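Long-range contact in Pre-mRNA splicing helicase-like protein (PDB 4RVQ), which probably mediates protein or RNA contacts during pre-mRNA splicing, as the noncanonical PWI domain in the N-terminal region of the spliceosomal helicase Brr2: residues A[9-13]-A[80-84]. Residues are numbered along the deposited sequence; the frame is centred on the assembly and turned at random. Where two conformers were deposited one is given.
Sequences QDKNY and ELVQK. With EDO (1,2-ethanediol), chain I.
A surface turn can meet a helix through water, as in this noncanonical PWI domain: residues 9-13, in the loop between helices 2-5 and 23-29, lie against residues 80-84 of helix 79-87. Asp10 to Tyr13 form a type I beta turn (Tyr13 N to Asp10 O, 3.1 Å) with an Asx turn, Asp10 OD1 (chi1 t) accepting from Asn12 N (2.8 Å). The segments' nearest CA atoms, of Asn12 and Lys84, are 4.9 Å apart. Lys84, all chi t, puts CE 3.7 Å from Lys11 O; NZ donates to two waters (2.9 Å each), one donating to Lys11 O (2.6 Å), the other to Tyr13 O (a long 3.3 Å). The Lys11 CA-to-CB bond points toward the helix; with chi1, chi3 and chi4 p, CD lies 3.7 Å from Glu80 OE1, but NZ stays 4.8 Å from Glu80 OE2, forming no salt bridge. Asn88 ND2 bonds Asn12 O and Lys84 O. Asn12 OD1 (chi1 m) lies 3.3 Å from Lys84 CB, and one water donates to Asn12 OD1 and Glu80 O, each at 2.7 Å.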
ATOM      1  N   GLN A   9       6.536   7.459  16.627  1.00  7.65           N
ATOM      2  CA  GLN A   9       7.555   6.443  16.781  1.00  7.21           C
ATOM      3  C   GLN A   9       7.804   5.698  15.482  1.00  7.80           C
ATOM      4  O   GLN A   9       8.914   5.240  15.242  1.00  9.93           O
ATOM      5  CB  GLN A   9       7.163   5.445  17.854  1.00  8.97           C
ATOM      6  CG  GLN A   9       7.158   6.048  19.247  1.00 10.04           C
ATOM      7  CD  GLN A   9       8.488   6.619  19.657  1.00 12.03           C
ATOM      8  OE1 GLN A   9       9.481   5.910  19.692  1.00 14.94           O
ATOM      9  NE2 GLN A   9       8.525   7.915  19.909  1.00 12.87           N
ATOM     10  N   ASP A  10       6.774   5.515  14.666  1.00  7.86           N
ATOM     11  CA  ASP A  10       6.884   4.727  13.428  1.00  8.23           C
ATOM     12  C   ASP A  10       6.200   5.460  12.289  1.00  8.86           C
ATOM     13  O   ASP A  10       4.979   5.395  12.135  1.00  9.88           O
ATOM     14  CB  ASP A  10       6.256   3.343  13.607  1.00  8.18           C
ATOM     15  CG  ASP A  10       6.334   2.472  12.363  1.00  8.01           C
ATOM     16  OD1 ASP A  10       6.924   2.907  11.341  1.00  8.39           O
ATOM     17  OD2 ASP A  10       5.774   1.364  12.461  1.00  9.22           O
ATOM     18  N   LYS A  11       6.989   6.159  11.479  1.00 10.85           N
ATOM     19  CA  LYS A  11       6.434   6.935  10.366  1.00 14.12           C
ATOM     20  C   LYS A  11       5.752   6.049   9.338  1.00 12.68           C
ATOM     21  O   LYS A  11       4.956   6.538   8.501  1.00 15.00           O
ATOM     22  CB  LYS A  11       7.533   7.789   9.720  1.00 18.73           C
ATOM     23  CG  LYS A  11       8.614   7.009   8.933  1.00 24.06           C
ATOM     24  CD  LYS A  11       9.745   7.927   8.358  1.00 28.75           C
ATOM     25  CE  LYS A  11      10.825   8.192   9.393  1.00 31.78           C
ATOM     26  NZ  LYS A  11      11.631   6.955   9.689  1.00 34.09           N
ATOM     27  N   ASN A  12       6.032   4.758   9.371  1.00 10.29           N
ATOM     28  CA  ASN A  12       5.449   3.876   8.388  1.00  9.16           C
ATOM     29  C   ASN A  12       4.134   3.285   8.806  1.00  9.57           C
ATOM     30  O   ASN A  12       3.498   2.615   7.979  1.00 10.27           O
ATOM     31  CB  ASN A  12       6.411   2.761   8.072  1.00  9.07           C
ATOM     32  CG  ASN A  12       7.702   3.249   7.453  1.00  9.00           C
ATOM     33  OD1 ASN A  12       7.733   4.242   6.737  1.00 11.55           O
ATOM     34  ND2 ASN A  12       8.759   2.547   7.704  1.00 10.28           N
ATOM     35  N   TYR A  13       3.699   3.501  10.036  1.00 10.00           N
ATOM     36  CA  TYR A  13       2.495   2.815  10.505  0.88 10.32           C
ATOM     37  C   TYR A  13       1.251   3.405   9.839  1.00  8.93           C
ATOM     38  O   TYR A  13       1.095   4.623   9.811  1.00 11.28           O
ATOM     39  CB  TYR A  13       2.351   2.847  12.049  0.88 11.82           C
ATOM     40  CG  TYR A  13       1.162   2.020  12.447  0.88 11.67           C
ATOM     41  CD1 TYR A  13       1.211   0.645  12.408  0.88 12.57           C
ATOM     42  CD2 TYR A  13      -0.057   2.616  12.779  0.88 11.44           C
ATOM     43  CE1 TYR A  13       0.097  -0.118  12.709  0.88 13.27           C
ATOM     44  CE2 TYR A  13      -1.150   1.862  13.058  0.88 11.12           C
ATOM     45  CZ  TYR A  13      -1.092   0.511  13.015  0.88 13.29           C
ATOM     46  OH  TYR A  13      -2.216  -0.228  13.317  0.88 15.25           O
ATOM     47  N   GLU A  80      11.726   7.527   1.579  1.00 13.03           N
ATOM     48  CA  GLU A  80      10.901   7.242   2.756  0.60 11.98           C
ATOM     49  C   GLU A  80       9.506   6.745   2.346  1.00 10.82           C
ATOM     50  O   GLU A  80       8.950   5.827   2.960  1.00 10.71           O
ATOM     51  CB  GLU A  80      10.813   8.448   3.692  0.60 13.33           C
ATOM     52  CG  GLU A  80      12.132   8.770   4.391  0.60 16.85           C
ATOM     53  CD  GLU A  80      11.970   9.739   5.541  0.60 21.89           C
ATOM     54  OE1 GLU A  80      10.861  10.269   5.750  0.60 23.66           O
ATOM     55  OE2 GLU A  80      12.970   9.965   6.251  0.60 23.96           O
ATOM     56  N   LEU A  81       8.928   7.338   1.303  1.00 11.46           N
ATOM     57  CA  LEU A  81       7.620   6.894   0.821  1.00 11.89           C
ATOM     58  C   LEU A  81       7.766   5.500   0.237  1.00 10.49           C
ATOM     59  O   LEU A  81       6.950   4.607   0.500  1.00 10.60           O
ATOM     60  CB  LEU A  81       7.059   7.900  -0.176  1.00 12.74           C
ATOM     61  CG  LEU A  81       5.752   7.475  -0.839  1.00 14.97           C
ATOM     62  CD1 LEU A  81       4.677   7.149   0.194  1.00 15.05           C
ATOM     63  CD2 LEU A  81       5.253   8.601  -1.719  1.00 18.19           C
ATOM     64  N   VAL A  82       8.809   5.293  -0.571  1.00 11.16           N
ATOM     65  CA  VAL A  82       9.070   3.977  -1.126  1.00 11.57           C
ATOM     66  C   VAL A  82       9.101   2.902  -0.017  1.00 10.25           C
ATOM     67  O   VAL A  82       8.425   1.871  -0.102  1.00 10.06           O
ATOM     68  CB  VAL A  82      10.398   3.968  -1.896  1.00 15.01           C
ATOM     69  CG1 VAL A  82      10.773   2.557  -2.267  1.00 14.80           C
ATOM     70  CG2 VAL A  82      10.293   4.829  -3.141  1.00 17.15           C
ATOM     71  N   GLN A  83       9.883   3.138   1.037  1.00  9.73           N
ATOM     72  CA  GLN A  83      10.015   2.130   2.133  0.54 10.22           C
ATOM     73  C   GLN A  83       8.704   1.970   2.857  1.00  8.28           C
ATOM     74  O   GLN A  83       8.364   0.873   3.231  1.00  8.02           O
ATOM     75  CB  GLN A  83      11.114   2.376   3.232  0.54 12.65           C
ATOM     76  CG  GLN A  83      11.177   1.253   4.459  0.54 11.18           C
ATOM     77  CD  GLN A  83      12.407   1.407   5.466  0.54 11.15           C
ATOM     78  OE1 GLN A  83      13.213   2.329   5.283  0.54 12.27           O
ATOM     79  NE2 GLN A  83      12.517   0.526   6.576  0.54  2.79           N
ATOM     80  N   LYS A  84       7.975   3.060   3.088  1.00  7.72           N
ATOM     81  CA  LYS A  84       6.677   2.935   3.750  1.00  7.28           C
ATOM     82  C   LYS A  84       5.746   1.993   2.976  1.00  6.72           C
ATOM     83  O   LYS A  84       5.035   1.170   3.553  1.00  7.19           O
ATOM     84  CB  LYS A  84       6.028   4.310   3.907  1.00  8.29           C
ATOM     85  CG  LYS A  84       4.667   4.292   4.551  1.00  9.01           C
ATOM     86  CD  LYS A  84       4.180   5.676   4.916  1.00 10.93           C
ATOM     87  CE  LYS A  84       2.851   5.708   5.561  1.00 11.82           C
ATOM     88  NZ  LYS A  84       2.399   7.125   5.621  1.00 15.57           N
TER
HETATM   89  C1  EDO I 508       4.794  -1.900   9.288  1.00 19.80           C
HETATM   90  O1  EDO I 508       4.487  -2.614  10.488  1.00 26.19           O
HETATM   91  C2  EDO I 508       4.827  -0.465   9.737  1.00 14.05           C
HETATM   92  O2  EDO I 508       6.054  -0.214  10.372  1.00 12.21           O
HETATM   93  O   HOH W   1       4.461   8.626   7.009  1.00 33.01           O
HETATM   94  O   HOH W   2       9.867   5.447   5.496  1.00 16.49           O
HETATM   95  O   HOH W   3       0.186   6.779   7.497  1.00 21.99           O